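Side-chain contacts in Cas13d (uncultured Ruminococcus sp, PDB 6IV9), which is a CRISPR-associated effector that binds CRISPR RNA and uses two HEPN domains in crRNA maturation and target RNA cleavage: residues I376-E381 against G441-E446; F796-K799 against L803-C806. The protein carries 2 engineered substitutions. One frame throughout, in Å; residues are numbered along the deposited sequence.

Contact 1. Residues I376-E381 against G441-E446; sequences IKKLRE and GIYADE. With nucleotides of chain B.
Lys378 meets Tyr443 with its aliphatic chain and not with its charge. CG lies anti to the backbone N (chi1 -163°), and the chain crosses the phenol at about a right angle, bringing Lys378 CD 3.3 Å from the centroid of the Tyr443 ring, almost exactly over the middle of one face. This is a CH-pi contact. Bends at chi3 and chi4 lift Lys378 NZ further above the same face, 5.5 Å from the centroid of Tyr443, too far for more than a weak cation-pi attraction; the ammonium pairs instead with Glu440. One residue on, Leu379 brings both its branch carbon CG and its methyl CD2 to the ring, CD2 more closely. Leu379 CD2 lies 3.7 Å from Tyr443 CD1 and also 3.7 Å from Glu446 CB, so that it bridges two residues about one turn apart. The carboxylate of Glu446 leads off from the contact to Tyr415.

Packed against lysine and leucine, the Tyr443 ring presents its hydroxyl to the crRNA: Tyr443 OH donates to OP1 of C32 of chain B at 2.7 Å, with the phosphate oxygen in the plane of the ring at its edge. Ser375 N, just before helix 376-386, bonds to the same hydroxyl, so one phenol joins the start of a helix to the RNA backbone.

The two segments cross at -65°, with axes 9.0 Å apart. Helix 400-418 packs on Leu379 through Tyr415, helix 420-432 touches Tyr443 through Leu430, and Phe374 of the preceding loop packs on both Leu379 and Tyr443.

Contact 2. Residues F796-K799 against L803-C806; sequences FLKK and LRKC. With nucleotides of chain B.
The carbonyl oxygen of Leu797 is gripped twice by one guanidinium group. Arg804 NE donates to Leu797 O at 3.1 Å in a fairly straight bond (162°), and Arg804 NH1 adds a weak bond to the same oxygen at 3.3 Å. A further weak and more bent bond joins Arg804 NH1 to Lys798 O at 3.1 Å. Both oxygens meet the guanidinium at its edge, close to its plane, although NE itself stands well above the plane of the Leu797 carbonyl. The arginine gets there by starting with CG anti to the backbone N (chi1 179°) and then bending at chi3, which turns the planar end back toward the carbonyls of Leu797 and Lys798.

The setting is a tight helix-to-helix junction: helix 795-799 ends, helix 801-813 follows almost at once, and an arginine of the second reaches back to carbonyls in the last turn of the first. A positive group at the negative end of a helix dipole is probably favourable there. The guanidinium is also pinned by Asp787, which forms a salt bridge with NH2 and may offset the like charge of Lys798 NZ, 5.0 Å from Arg804 NH1. Lys798 NZ bonds to Cys786 O. Being near the C-terminus, the junction probably belongs to the second HEPN domain.

Lys799, at the end of helix 795-799, turns to the crRNA. Its extended chain lays Lys799 CD and CE alongside OP1 of G5 of chain B, each at 3.5 Å, and Lys799 NZ donates to that OP1 at 3.0 Å.

Overall arrangement
Contacts 1 and 2 share no helix and do not touch: their centres lie 46 Å apart and their nearest atoms about 32 Å, with contact 1 closed along the chain before contact 2 opens. Each nevertheless places a side chain on a crRNA phosphate, a neutral phenol in contact 1 and an ammonium group in contact 2. Contact 1, partly buried, joins helices distant in sequence mainly through apolar packing on an aromatic ring. Contact 2 is buried yet largely polar, its bonds running from an arginine to carbonyls in the last turn of helix 795-799. In contact 1 the packed ring itself binds the phosphate, whereas in contact 2 a neighbouring lysine on the same helix does.

Contact 1. Residues I376-E381 against G441-E446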
loop_
_atom_site.group_PDB
_atom_site.type_symbol
_atom_site.label_atom_id
_atom_site.label_comp_id
_atom_site.label_asym_id
_atom_site.label_seq_id
_atom_site.Cartn_x
_atom_site.Cartn_y
_atom_site.Cartn_z
ATOM N N ILE A 376 -8.394 -6.394 18.156
ATOM C CA ILE A 376 -8.375 -5.940 19.570
ATOM C C ILE A 376 -8.921 -4.510 19.619
ATOM O O ILE A 376 -9.742 -4.214 20.457
ATOM C CB ILE A 376 -6.954 -6.040 20.135
ATOM C CG1 ILE A 376 -6.572 -7.493 20.406
ATOM C CG2 ILE A 376 -6.822 -5.189 21.369
ATOM C CD1 ILE A 376 -7.369 -8.136 21.492
ATOM N N LYS A 377 -8.515 -3.687 18.665
ATOM C CA LYS A 377 -8.965 -2.282 18.595
ATOM C C LYS A 377 -10.486 -2.253 18.443
ATOM O O LYS A 377 -11.116 -1.452 19.079
ATOM C CB LYS A 377 -8.295 -1.622 17.396
ATOM C CG LYS A 377 -8.845 -0.280 16.965
ATOM C CD LYS A 377 -8.015 0.315 15.865
ATOM C CE LYS A 377 -8.636 1.517 15.194
ATOM N NZ LYS A 377 -7.748 2.066 14.140
ATOM N N LYS A 378 -11.042 -3.127 17.622
ATOM C CA LYS A 378 -12.510 -3.103 17.440
ATOM C C LYS A 378 -13.201 -3.456 18.757
ATOM O O LYS A 378 -14.211 -2.861 19.048
ATOM C CB LYS A 378 -12.928 -4.006 16.284
ATOM C CG LYS A 378 -14.326 -3.755 15.760
ATOM C CD LYS A 378 -14.812 -4.832 14.852
ATOM C CE LYS A 378 -14.993 -4.372 13.430
ATOM N NZ LYS A 378 -15.930 -3.227 13.349
ATOM N N LEU A 379 -12.671 -4.427 19.491
ATOM C CA LEU A 379 -13.278 -4.809 20.784
ATOM C C LEU A 379 -13.198 -3.619 21.742
ATOM O O LEU A 379 -14.206 -3.293 22.340
ATOM C CB LEU A 379 -12.522 -6.003 21.357
ATOM C CG LEU A 379 -12.794 -7.333 20.673
ATOM C CD1 LEU A 379 -11.805 -8.372 21.135
ATOM C CD2 LEU A 379 -14.214 -7.792 20.929
ATOM N N ARG A 380 -12.037 -2.985 21.826
ATOM C CA ARG A 380 -11.873 -1.820 22.723
ATOM C C ARG A 380 -12.818 -0.705 22.272
ATOM O O ARG A 380 -13.440 -0.096 23.118
ATOM C CB ARG A 380 -10.420 -1.349 22.722
ATOM C CG ARG A 380 -10.193 -0.055 23.479
ATOM C CD ARG A 380 -9.994 1.107 22.547
ATOM N NE ARG A 380 -8.777 0.906 21.794
ATOM C CZ ARG A 380 -8.460 1.561 20.700
ATOM N NH1 ARG A 380 -9.299 2.444 20.202
ATOM N NH2 ARG A 380 -7.303 1.340 20.113
ATOM N N GLU A 381 -12.922 -0.475 20.970
ATOM C CA GLU A 381 -13.816 0.592 20.466
ATOM C C GLU A 381 -15.270 0.287 20.850
ATOM O O GLU A 381 -15.960 1.198 21.211
ATOM C CB GLU A 381 -13.677 0.737 18.956
ATOM C CG GLU A 381 -12.461 1.517 18.530
ATOM C CD GLU A 381 -12.252 1.532 17.025
ATOM O OE1 GLU A 381 -11.535 2.406 16.550
ATOM O OE2 GLU A 381 -12.810 0.664 16.336
ATOM N N GLY A 441 -22.286 -7.703 15.535
ATOM C CA GLY A 441 -22.984 -8.246 16.708
ATOM C C GLY A 441 -22.067 -9.126 17.526
ATOM O O GLY A 441 -22.155 -9.103 18.728
ATOM N N ILE A 442 -21.228 -9.906 16.866
ATOM C CA ILE A 442 -20.289 -10.792 17.598
ATOM C C ILE A 442 -19.295 -9.936 18.391
ATOM O O ILE A 442 -19.027 -10.257 19.523
ATOM C CB ILE A 442 -19.634 -11.781 16.626
ATOM C CG1 ILE A 442 -20.650 -12.809 16.133
ATOM C CG2 ILE A 442 -18.435 -12.437 17.262
ATOM C CD1 ILE A 442 -20.346 -13.392 14.794
ATOM N N TYR A 443 -18.776 -8.877 17.785
ATOM C CA TYR A 443 -17.829 -7.980 18.481
ATOM C C TYR A 443 -18.546 -7.311 19.657
ATOM O O TYR A 443 -17.975 -7.195 20.719
ATOM C CB TYR A 443 -17.264 -6.959 17.498
ATOM C CG TYR A 443 -16.050 -7.442 16.752
ATOM C CD1 TYR A 443 -14.800 -7.356 17.320
ATOM C CD2 TYR A 443 -16.152 -8.013 15.500
ATOM C CE1 TYR A 443 -13.675 -7.800 16.662
ATOM C CE2 TYR A 443 -15.035 -8.469 14.825
ATOM C CZ TYR A 443 -13.790 -8.358 15.408
ATOM O OH TYR A 443 -12.675 -8.792 14.781
ATOM N N ALA A 444 -19.781 -6.884 19.429
ATOM C CA ALA A 444 -20.561 -6.221 20.490
ATOM C C ALA A 444 -20.806 -7.189 21.655
ATOM O O ALA A 444 -20.590 -6.792 22.782
ATOM C CB ALA A 444 -21.837 -5.700 19.899
ATOM N N ASP A 445 -21.195 -8.430 21.385
ATOM C CA ASP A 445 -21.447 -9.400 22.481
ATOM C C ASP A 445 -20.149 -9.640 23.255
ATOM O O ASP A 445 -20.197 -9.694 24.461
ATOM C CB ASP A 445 -22.027 -10.711 21.958
ATOM C CG ASP A 445 -23.411 -10.565 21.363
ATOM O OD1 ASP A 445 -24.069 -9.575 21.657
ATOM O OD2 ASP A 445 -23.799 -11.435 20.594
ATOM N N GLU A 446 -19.031 -9.777 22.554
ATOM C CA GLU A 446 -17.728 -10.003 23.217
ATOM C C GLU A 446 -17.361 -8.789 24.076
ATOM O O GLU A 446 -16.865 -8.988 25.152
ATOM C CB GLU A 446 -16.631 -10.332 22.211
ATOM C CG GLU A 446 -15.389 -10.888 22.853
ATOM C CD GLU A 446 -15.455 -12.311 23.372
ATOM O OE1 GLU A 446 -16.491 -12.933 23.228
ATOM O OE2 GLU A 446 -14.458 -12.787 23.892
ATOM P P C B 32 -12.470 -10.567 11.308
ATOM O OP1 C B 32 -13.194 -9.836 12.396
ATOM O OP2 C B 32 -12.584 -10.072 9.940
ATOM O "O5'" C B 32 -10.969 -10.718 11.751
ATOM C "C5'" C B 32 -9.938 -9.765 11.456
ATOM C "C4'" C B 32 -8.613 -10.368 11.771
ATOM O "O4'" C B 32 -8.355 -11.445 10.847
ATOM C "C3'" C B 32 -7.446 -9.426 11.575
ATOM O "O3'" C B 32 -7.235 -8.632 12.736
ATOM C "C2'" C B 32 -6.306 -10.387 11.331
ATOM O "O2'" C B 32 -5.778 -10.944 12.514
ATOM C "C1'" C B 32 -6.987 -11.441 10.471
ATOM N N1 C B 32 -6.900 -11.156 9.022
ATOM C C2 C B 32 -5.661 -11.255 8.396
ATOM O O2 C B 32 -4.666 -11.512 9.080
ATOM N N3 C B 32 -5.577 -11.055 7.064
ATOM C C4 C B 32 -6.677 -10.785 6.359
ATOM N N4 C B 32 -6.548 -10.614 5.041
ATOM C C5 C B 32 -7.969 -10.752 6.959
ATOM C C6 C B 32 -8.033 -10.937 8.287
#

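Contact 2. Residues F796-K799 against L803-C806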
loop_
_atom_site.group_PDB
_atom_site.type_symbol
_atom_site.label_atom_id
_atom_site.label_comp_id
_atom_site.label_asym_id
_atom_site.label_seq_id
_atom_site.Cartn_x
_atom_site.Cartn_y
_atom_site.Cartn_z
ATOM N N PHE A 796 -10.882 -15.943 -21.710
ATOM C CA PHE A 796 -11.791 -14.786 -21.558
ATOM C C PHE A 796 -12.367 -14.415 -22.923
ATOM O O PHE A 796 -13.555 -14.252 -23.033
ATOM C CB PHE A 796 -11.022 -13.557 -21.075
ATOM C CG PHE A 796 -10.537 -13.585 -19.650
ATOM C CD1 PHE A 796 -11.423 -13.668 -18.595
ATOM C CD2 PHE A 796 -9.195 -13.475 -19.366
ATOM C CE1 PHE A 796 -10.974 -13.674 -17.289
ATOM C CE2 PHE A 796 -8.747 -13.482 -18.060
ATOM C CZ PHE A 796 -9.641 -13.579 -17.030
ATOM N N LEU A 797 -11.505 -14.256 -23.913
ATOM C CA LEU A 797 -11.928 -13.898 -25.285
ATOM C C LEU A 797 -12.676 -15.040 -25.983
ATOM O O LEU A 797 -13.612 -14.754 -26.689
ATOM C CB LEU A 797 -10.691 -13.464 -26.069
ATOM C CG LEU A 797 -10.026 -12.204 -25.533
ATOM C CD1 LEU A 797 -8.760 -11.898 -26.292
ATOM C CD2 LEU A 797 -10.980 -11.030 -25.587
ATOM N N LYS A 798 -12.220 -16.277 -25.834
ATOM C CA LYS A 798 -12.885 -17.392 -26.545
ATOM C C LYS A 798 -14.315 -17.601 -26.053
ATOM O O LYS A 798 -15.187 -17.754 -26.872
ATOM C CB LYS A 798 -12.081 -18.680 -26.378
ATOM C CG LYS A 798 -12.509 -19.830 -27.275
ATOM C CD LYS A 798 -12.522 -19.462 -28.740
ATOM C CE LYS A 798 -12.882 -20.605 -29.662
ATOM N NZ LYS A 798 -12.766 -20.220 -31.083
ATOM N N LYS A 799 -14.508 -17.630 -24.744
ATOM C CA LYS A 799 -15.822 -17.905 -24.117
ATOM C C LYS A 799 -16.839 -16.791 -24.338
ATOM O O LYS A 799 -18.004 -17.092 -24.324
ATOM C CB LYS A 799 -15.674 -18.229 -22.635
ATOM C CG LYS A 799 -14.849 -19.464 -22.360
ATOM C CD LYS A 799 -14.966 -19.937 -20.956
ATOM C CE LYS A 799 -14.683 -21.412 -20.858
ATOM N NZ LYS A 799 -14.833 -21.904 -19.479
ATOM N N LEU A 803 -18.207 -9.896 -25.804
ATOM C CA LEU A 803 -17.137 -9.024 -25.266
ATOM C C LEU A 803 -15.932 -9.025 -26.208
ATOM O O LEU A 803 -15.317 -8.003 -26.349
ATOM C CB LEU A 803 -16.803 -9.423 -23.830
ATOM C CG LEU A 803 -17.917 -9.097 -22.842
ATOM C CD1 LEU A 803 -17.564 -9.527 -21.435
ATOM C CD2 LEU A 803 -18.262 -7.624 -22.875
ATOM N N ARG A 804 -15.630 -10.153 -26.837
ATOM C CA ARG A 804 -14.482 -10.207 -27.772
ATOM C C ARG A 804 -14.724 -9.223 -28.919
ATOM O O ARG A 804 -13.811 -8.522 -29.279
ATOM C CB ARG A 804 -14.326 -11.616 -28.341
ATOM C CG ARG A 804 -13.183 -11.768 -29.328
ATOM C CD ARG A 804 -13.452 -12.853 -30.351
ATOM N NE ARG A 804 -13.935 -14.020 -29.649
ATOM C CZ ARG A 804 -14.533 -15.049 -30.198
ATOM N NH1 ARG A 804 -14.945 -16.039 -29.434
ATOM N NH2 ARG A 804 -14.719 -15.091 -31.502
ATOM N N LYS A 805 -15.943 -9.196 -29.442
ATOM C CA LYS A 805 -16.320 -8.282 -30.543
ATOM C C LYS A 805 -16.198 -6.842 -30.058
ATOM O O LYS A 805 -15.748 -6.022 -30.822
ATOM C CB LYS A 805 -17.736 -8.588 -31.020
ATOM C CG LYS A 805 -17.864 -9.866 -31.830
ATOM C CD LYS A 805 -16.756 -10.010 -32.837
ATOM C CE LYS A 805 -16.565 -11.411 -33.371
ATOM N NZ LYS A 805 -15.134 -11.692 -33.617
ATOM N N CYS A 806 -16.600 -6.579 -28.820
ATOM C CA CYS A 806 -16.508 -5.214 -28.247
ATOM C C CYS A 806 -15.044 -4.784 -28.184
ATOM O O CYS A 806 -14.753 -3.668 -28.546
ATOM C CB CYS A 806 -17.089 -5.183 -26.845
ATOM S SG CYS A 806 -18.893 -5.268 -26.819
ATOM P P G B 5 -18.045 -20.359 -18.010
ATOM O OP1 G B 5 -17.759 -21.152 -19.195
ATOM O OP2 G B 5 -19.186 -19.485 -17.949
ATOM O "O5'" G B 5 -18.091 -21.252 -16.711
ATOM C "C5'" G B 5 -17.090 -22.275 -16.556
ATOM C "C4'" G B 5 -17.178 -22.978 -15.247
ATOM O "O4'" G B 5 -17.050 -22.066 -14.122
ATOM C "C3'" G B 5 -18.489 -23.688 -14.958
ATOM O "O3'" G B 5 -18.588 -24.879 -15.707
ATOM C "C2'" G B 5 -18.333 -23.929 -13.471
ATOM O "O2'" G B 5 -17.415 -24.967 -13.155
ATOM C "C1'" G B 5 -17.828 -22.555 -13.040
ATOM N N9 G B 5 -18.893 -21.599 -12.738
ATOM C C8 G B 5 -19.296 -20.500 -13.445
ATOM N N7 G B 5 -20.211 -19.803 -12.824
ATOM C C5 G B 5 -20.480 -20.530 -11.676
ATOM C C6 G B 5 -21.427 -20.297 -10.647
ATOM O O6 G B 5 -22.201 -19.346 -10.519
ATOM N N1 G B 5 -21.376 -21.288 -9.675
ATOM C C2 G B 5 -20.544 -22.376 -9.704
ATOM N N2 G B 5 -20.634 -23.221 -8.670
ATOM N N3 G B 5 -19.637 -22.586 -10.643
ATOM C C4 G B 5 -19.689 -21.646 -11.610
#